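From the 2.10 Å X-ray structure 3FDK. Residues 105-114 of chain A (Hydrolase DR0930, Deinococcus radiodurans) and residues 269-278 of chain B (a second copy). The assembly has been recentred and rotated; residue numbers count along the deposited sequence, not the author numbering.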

ATOM      1  N   THR A 105      -5.226  -4.314  -2.219  1.00 24.75           N
ATOM      2  CA  THR A 105      -4.836  -5.546  -2.878  1.00 25.95           C
ATOM      3  C   THR A 105      -4.745  -6.769  -1.974  1.00 26.22           C
ATOM      4  O   THR A 105      -5.265  -7.840  -2.307  1.00 27.12           O
ATOM      5  N   TYR A 106      -4.108  -6.604  -0.824  1.00 25.54           N
ATOM      6  CA  TYR A 106      -3.924  -7.705   0.110  1.00 25.80           C
ATOM      7  C   TYR A 106      -5.209  -8.400   0.559  1.00 25.45           C
ATOM      8  O   TYR A 106      -5.377  -9.599   0.331  1.00 26.89           O
ATOM      9  N   PHE A 107      -6.114  -7.668   1.203  1.00 25.94           N
ATOM     10  CA  PHE A 107      -7.346  -8.306   1.663  1.00 27.97           C
ATOM     11  C   PHE A 107      -8.356  -8.639   0.578  1.00 29.78           C
ATOM     12  O   PHE A 107      -9.256  -9.451   0.801  1.00 30.57           O
ATOM     13  N   LYS A 108      -8.221  -8.030  -0.594  1.00 31.89           N
ATOM     14  CA  LYS A 108      -9.124  -8.360  -1.691  1.00 33.94           C
ATOM     15  C   LYS A 108      -8.701  -9.748  -2.146  1.00 34.90           C
ATOM     16  O   LYS A 108      -9.524 -10.565  -2.563  1.00 36.08           O
ATOM     17  N   PHE A 109      -7.399 -10.000  -2.054  1.00 36.19           N
ATOM     18  CA  PHE A 109      -6.821 -11.285  -2.427  1.00 37.80           C
ATOM     19  C   PHE A 109      -7.230 -12.346  -1.401  1.00 39.27           C
ATOM     20  O   PHE A 109      -7.697 -13.430  -1.768  1.00 37.74           O
ATOM     21  N   ARG A 110      -7.061 -12.029  -0.119  1.00 38.47           N
ATOM     22  CA  ARG A 110      -7.417 -12.962   0.948  1.00 38.69           C
ATOM     23  C   ARG A 110      -8.891 -13.334   0.842  1.00 39.69           C
ATOM     24  O   ARG A 110      -9.267 -14.484   1.072  1.00 38.82           O
ATOM     25  N   ALA A 111      -9.717 -12.353   0.487  1.00 39.33           N
ATOM     26  CA  ALA A 111     -11.157 -12.553   0.361  1.00 40.86           C
ATOM     27  C   ALA A 111     -11.535 -13.489  -0.781  1.00 41.96           C
ATOM     28  O   ALA A 111     -12.630 -14.047  -0.787  1.00 43.02           O
ATOM     29  N   SER A 112     -10.642 -13.653  -1.751  1.00 43.09           N
ATOM     30  CA  SER A 112     -10.927 -14.536  -2.877  1.00 44.44           C
ATOM     31  C   SER A 112     -10.468 -15.964  -2.594  1.00 46.05           C
ATOM     32  O   SER A 112     -10.972 -16.916  -3.191  1.00 47.32           O
ATOM     33  N   LEU A 113      -9.516 -16.113  -1.679  1.00 47.20           N
ATOM     34  CA  LEU A 113      -8.996 -17.430  -1.331  1.00 47.69           C
ATOM     35  C   LEU A 113      -9.546 -17.961  -0.017  1.00 47.68           C
ATOM     36  O   LEU A 113      -9.282 -19.105   0.355  1.00 48.66           O
ATOM     37  N   GLY A 114     -10.310 -17.139   0.691  1.00 46.74           N
ATOM     38  CA  GLY A 114     -10.850 -17.593   1.956  1.00 45.32           C
ATOM     39  C   GLY A 114     -11.814 -16.633   2.612  1.00 44.72           C
ATOM     40  O   GLY A 114     -12.430 -15.797   1.954  1.00 44.98           O
TER
ATOM     41  N   TRP B 269       6.197 -15.585   0.867  1.00 25.66           N
ATOM     42  CA  TRP B 269       5.159 -14.565   0.868  1.00 25.17           C
ATOM     43  C   TRP B 269       5.170 -13.675   2.107  1.00 26.21           C
ATOM     44  O   TRP B 269       5.467 -14.131   3.211  1.00 26.16           O
ATOM     45  N   LEU B 270       4.831 -12.403   1.919  1.00 24.66           N
ATOM     46  CA  LEU B 270       4.742 -11.464   3.031  1.00 26.36           C
ATOM     47  C   LEU B 270       3.259 -11.396   3.417  1.00 26.81           C
ATOM     48  O   LEU B 270       2.381 -11.475   2.558  1.00 23.90           O
ATOM     49  N   GLY B 271       2.994 -11.260   4.713  1.00 26.43           N
ATOM     50  CA  GLY B 271       1.627 -11.236   5.199  1.00 27.31           C
ATOM     51  C   GLY B 271       1.331 -12.656   5.659  1.00 28.77           C
ATOM     52  O   GLY B 271       2.258 -13.446   5.844  1.00 27.65           O
ATOM     53  N   ARG B 272       0.062 -13.002   5.841  1.00 32.14           N
ATOM     54  CA  ARG B 272      -0.256 -14.363   6.266  1.00 34.80           C
ATOM     55  C   ARG B 272      -0.072 -15.303   5.087  1.00 37.17           C
ATOM     56  O   ARG B 272      -0.414 -14.963   3.952  1.00 36.48           O
ATOM     57  N   PRO B 273       0.486 -16.498   5.334  1.00 40.12           N
ATOM     58  CA  PRO B 273       0.674 -17.430   4.223  1.00 42.33           C
ATOM     59  C   PRO B 273      -0.644 -17.631   3.489  1.00 44.30           C
ATOM     60  O   PRO B 273      -1.676 -17.888   4.108  1.00 45.11           O
ATOM     61  N   PRO B 274      -0.629 -17.495   2.155  1.00 46.49           N
ATOM     62  CA  PRO B 274      -1.845 -17.663   1.360  1.00 48.48           C
ATOM     63  C   PRO B 274      -2.447 -19.055   1.495  1.00 51.02           C
ATOM     64  O   PRO B 274      -1.725 -20.046   1.604  1.00 50.21           O
ATOM     65  N   ALA B 275      -3.776 -19.112   1.496  1.00 54.23           N
ATOM     66  CA  ALA B 275      -4.498 -20.371   1.608  1.00 57.03           C
ATOM     67  C   ALA B 275      -4.809 -20.878   0.203  1.00 58.59           C
ATOM     68  O   ALA B 275      -5.656 -20.321  -0.496  1.00 59.60           O
ATOM     69  N   ILE B 276      -4.119 -21.937  -0.204  1.00 59.55           N
ATOM     70  CA  ILE B 276      -4.308 -22.503  -1.532  1.00 60.79           C
ATOM     71  C   ILE B 276      -5.391 -23.571  -1.575  1.00 61.28           C
ATOM     72  O   ILE B 276      -5.208 -24.669  -1.046  1.00 61.12           O
ATOM     73  N   PRO B 277      -6.538 -23.265  -2.201  1.00 61.75           N
ATOM     74  CA  PRO B 277      -7.607 -24.263  -2.279  1.00 62.45           C
ATOM     75  C   PRO B 277      -7.097 -25.409  -3.146  1.00 63.23           C
ATOM     76  O   PRO B 277      -6.537 -25.172  -4.217  1.00 63.13           O
ATOM     77  N   GLU B 278      -7.276 -26.644  -2.688  1.00 63.99           N
ATOM     78  CA  GLU B 278      -6.784 -27.795  -3.437  1.00 64.24           C
ATOM     79  C   GLU B 278      -7.199 -27.785  -4.905  1.00 63.40           C
ATOM     80  O   GLU B 278      -6.556 -28.421  -5.739  1.00 63.21           O
TER

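The two hydrogen bonds that join these stretches both pair a side chain of the chain A helix with the backbone of an irregular segment of chain B, and the first has a glycine beside it, where a CB would clash with the tyrosine ring. Tyr A106, one end of the contact, is in the t rotamer (chi1 -178°, chi2 70°); its CA-to-CB bond points sideways, but the ring carries the hydroxyl across to the other chain. There Arg B272 N donates to Tyr A106 OH at 2.9 Å, with a nearly straight N-H...O angle of 173° and the amide at the ring edge, near its plane. Tyr A106 OH also lies 3.7 Å from Gly B271 CA. An ideal CB on Gly B271 would fall 2.6 Å from Tyr A106 CE1, a clash, so the bare CA leaves room for the ring; separately, the backbone angles (phi 97°, psi -164°) would jam a CB against the preceding carbonyl and by themselves call for glycine.

One turn further along the helix, Arg A110 folds through three m torsions (chi1 -60°, chi2 -66°, chi3 -70°). It too starts sideways and brings its end to chain B, with 75 Å² covered, the largest area of any residue here. Arg A110 NH1 donates to Pro B273 O at 3.1 Å and 172°, the acceptor lying near the guanidinium plane. Arg B272 O is nearer to Arg A110 NH1, at 2.9 Å, but the angle is too poor for a hydrogen bond. Arg B272 CB sits over one face of the guanidinium, 3.4 Å from Arg A110 NH2; Arg A110 NE and NH2 find hydrogen-bond partners elsewhere in the structure.

Arg B272 points toward the helix with chi1 m and chi2 t, while chi3 lies between wells at -145°. Its CG passes 3.6 Å from Tyr A106 OH, and its NH2 reaches the edge of the Phe A107 ring, 4.5 Å from CZ. This brush is the nearest side-chain approach of Phe A107, an m rotamer (chi1 -87°).

Phe A109 and Leu A113 supply most of the apolar packing. Phe A109 (t, chi1 174°) points toward chain B and meets Pro B274 with its ring edge, Phe A109 CE2 lying 4.1 Å from Pro B274 CB. Its plane is within 9° of the six-membered ring of Trp B269 (chi1 m), but the rings are slid apart, with centroids 5.9 Å from each other, and barely overlap. Leu A113, chi1 m and chi2 p, also points toward the partner: CD2 is 4.4 Å from Pro B274 CB and 3.3 Å from Ala B275 O, while CG lies 4.5 Å from Pro B277 CD. Pro B274 thus touches both Phe A109 and Leu A113. Thr A105, Lys A108, Ala A111 and Ser A112 stay out of reach; Ser A112, in p, turns its OG back to Phe A109 O at 2.7 Å, a hydrogen bond within the helix.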

ATOM      1  CB  THR A 105      -3.511  -5.337  -3.608  1.00 26.23           C
ATOM      2  OG1 THR A 105      -3.635  -4.179  -4.446  1.00 26.44           O
ATOM      3  CG2 THR A 105      -3.174  -6.554  -4.471  1.00 27.22           C
ATOM      4  CB  TYR A 106      -3.160  -7.209   1.334  1.00 25.16           C
ATOM      5  CG  TYR A 106      -2.867  -8.280   2.349  1.00 24.83           C
ATOM      6  CD1 TYR A 106      -1.938  -9.287   2.088  1.00 23.70           C
ATOM      7  CD2 TYR A 106      -3.510  -8.278   3.581  1.00 24.79           C
ATOM      8  CE1 TYR A 106      -1.656 -10.263   3.031  1.00 25.61           C
ATOM      9  CE2 TYR A 106      -3.239  -9.253   4.529  1.00 27.26           C
ATOM     10  CZ  TYR A 106      -2.316 -10.235   4.248  1.00 25.45           C
ATOM     11  OH  TYR A 106      -2.048 -11.187   5.193  1.00 26.93           O
ATOM     12  CB  PHE A 107      -7.998  -7.500   2.793  1.00 27.06           C
ATOM     13  CG  PHE A 107      -7.466  -7.853   4.155  1.00 26.84           C
ATOM     14  CD1 PHE A 107      -6.774  -6.921   4.919  1.00 24.84           C
ATOM     15  CD2 PHE A 107      -7.618  -9.144   4.661  1.00 27.90           C
ATOM     16  CE1 PHE A 107      -6.237  -7.267   6.160  1.00 26.38           C
ATOM     17  CE2 PHE A 107      -7.087  -9.495   5.894  1.00 27.33           C
ATOM     18  CZ  PHE A 107      -6.393  -8.551   6.646  1.00 26.50           C
ATOM     19  CB  LYS A 108      -8.974  -7.379  -2.851  1.00 35.17           C
ATOM     20  CG  LYS A 108      -9.736  -6.085  -2.681  1.00 36.24           C
ATOM     21  CD  LYS A 108      -9.590  -5.224  -3.917  1.00 36.99           C
ATOM     22  CE  LYS A 108     -10.429  -3.973  -3.812  1.00 38.87           C
ATOM     23  NZ  LYS A 108     -10.306  -3.131  -5.030  1.00 41.42           N
ATOM     24  CB  PHE A 109      -5.292 -11.166  -2.488  1.00 40.12           C
ATOM     25  CG  PHE A 109      -4.588 -12.470  -2.724  1.00 42.02           C
ATOM     26  CD1 PHE A 109      -4.764 -13.170  -3.913  1.00 43.76           C
ATOM     27  CD2 PHE A 109      -3.749 -13.003  -1.751  1.00 43.63           C
ATOM     28  CE1 PHE A 109      -4.113 -14.387  -4.130  1.00 44.93           C
ATOM     29  CE2 PHE A 109      -3.093 -14.217  -1.955  1.00 45.68           C
ATOM     30  CZ  PHE A 109      -3.276 -14.909  -3.146  1.00 44.78           C
ATOM     31  CB  ARG A 110      -7.162 -12.341   2.327  1.00 38.89           C
ATOM     32  CG  ARG A 110      -5.724 -11.924   2.597  1.00 38.49           C
ATOM     33  CD  ARG A 110      -4.771 -13.104   2.671  1.00 39.23           C
ATOM     34  NE  ARG A 110      -4.975 -13.935   3.860  1.00 38.66           N
ATOM     35  CZ  ARG A 110      -4.214 -14.979   4.173  1.00 39.88           C
ATOM     36  NH1 ARG A 110      -3.200 -15.320   3.391  1.00 41.22           N
ATOM     37  NH2 ARG A 110      -4.462 -15.687   5.264  1.00 41.70           N
ATOM     38  CB  ALA A 111     -11.857 -11.211   0.179  1.00 39.73           C
ATOM     39  CB  SER A 112     -10.251 -14.018  -4.148  1.00 43.35           C
ATOM     40  OG  SER A 112      -8.845 -14.136  -4.062  1.00 42.04           O
ATOM     41  CB  LEU A 113      -7.467 -17.400  -1.255  1.00 48.74           C
ATOM     42  CG  LEU A 113      -6.678 -17.576  -2.557  1.00 50.02           C
ATOM     43  CD1 LEU A 113      -7.054 -16.499  -3.562  1.00 50.65           C
ATOM     44  CD2 LEU A 113      -5.193 -17.523  -2.243  1.00 50.54           C
TER
ATOM     45  CB  TRP B 269       3.773 -15.204   0.777  1.00 26.00           C
ATOM     46  CG  TRP B 269       3.378 -15.711  -0.556  1.00 26.27           C
ATOM     47  CD1 TRP B 269       3.628 -16.947  -1.079  1.00 28.20           C
ATOM     48  CD2 TRP B 269       2.612 -15.005  -1.534  1.00 27.65           C
ATOM     49  NE1 TRP B 269       3.054 -17.057  -2.326  1.00 28.96           N
ATOM     50  CE2 TRP B 269       2.424 -15.878  -2.628  1.00 27.70           C
ATOM     51  CE3 TRP B 269       2.065 -13.718  -1.590  1.00 29.23           C
ATOM     52  CZ2 TRP B 269       1.706 -15.503  -3.769  1.00 27.98           C
ATOM     53  CZ3 TRP B 269       1.354 -13.345  -2.723  1.00 28.48           C
ATOM     54  CH2 TRP B 269       1.181 -14.236  -3.797  1.00 30.34           C
ATOM     55  CB  LEU B 270       5.267 -10.085   2.620  1.00 26.19           C
ATOM     56  CG  LEU B 270       6.731 -10.043   2.175  1.00 23.83           C
ATOM     57  CD1 LEU B 270       7.098  -8.617   1.800  1.00 24.75           C
ATOM     58  CD2 LEU B 270       7.655 -10.554   3.273  1.00 27.68           C
ATOM     59  CB  ARG B 272      -1.695 -14.454   6.769  1.00 35.08           C
ATOM     60  CG  ARG B 272      -1.981 -13.531   7.921  1.00 34.29           C
ATOM     61  CD  ARG B 272      -3.342 -13.804   8.530  1.00 35.27           C
ATOM     62  NE  ARG B 272      -3.955 -12.565   8.982  1.00 34.74           N
ATOM     63  CZ  ARG B 272      -5.034 -12.492   9.752  1.00 36.85           C
ATOM     64  NH1 ARG B 272      -5.631 -13.603  10.177  1.00 35.70           N
ATOM     65  NH2 ARG B 272      -5.524 -11.306  10.083  1.00 34.68           N
ATOM     66  CB  PRO B 273       1.179 -18.699   4.911  1.00 42.71           C
ATOM     67  CG  PRO B 273       0.632 -18.585   6.308  1.00 41.72           C
ATOM     68  CD  PRO B 273       0.840 -17.128   6.617  1.00 40.72           C
ATOM     69  CB  PRO B 274      -1.369 -17.367  -0.059  1.00 48.73           C
ATOM     70  CG  PRO B 274       0.044 -17.850  -0.034  1.00 48.46           C
ATOM     71  CD  PRO B 274       0.545 -17.317   1.285  1.00 46.65           C
ATOM     72  CB  ALA B 275      -5.789 -20.164   2.392  1.00 57.73           C
ATOM     73  CB  ILE B 276      -3.000 -23.135  -2.053  1.00 61.44           C
ATOM     74  CG1 ILE B 276      -1.868 -22.108  -2.011  1.00 62.00           C
ATOM     75  CG2 ILE B 276      -3.198 -23.649  -3.472  1.00 61.74           C
ATOM     76  CD1 ILE B 276      -0.511 -22.676  -2.379  1.00 62.93           C
ATOM     77  CB  PRO B 277      -8.750 -23.491  -2.932  1.00 62.35           C
ATOM     78  CG  PRO B 277      -8.032 -22.509  -3.806  1.00 62.07           C
ATOM     79  CD  PRO B 277      -6.916 -22.029  -2.910  1.00 61.57           C
ATOM     80  CB  GLU B 278      -7.232 -29.104  -2.776  1.00 65.83           C
ATOM     81  CG  GLU B 278      -8.718 -29.380  -2.840  1.00 67.75           C
ATOM     82  CD  GLU B 278      -9.054 -30.774  -2.349  1.00 69.27           C
ATOM     83  OE1 GLU B 278      -8.508 -31.746  -2.915  1.00 69.71           O
ATOM     84  OE2 GLU B 278      -9.860 -30.900  -1.402  1.00 70.43           O
TER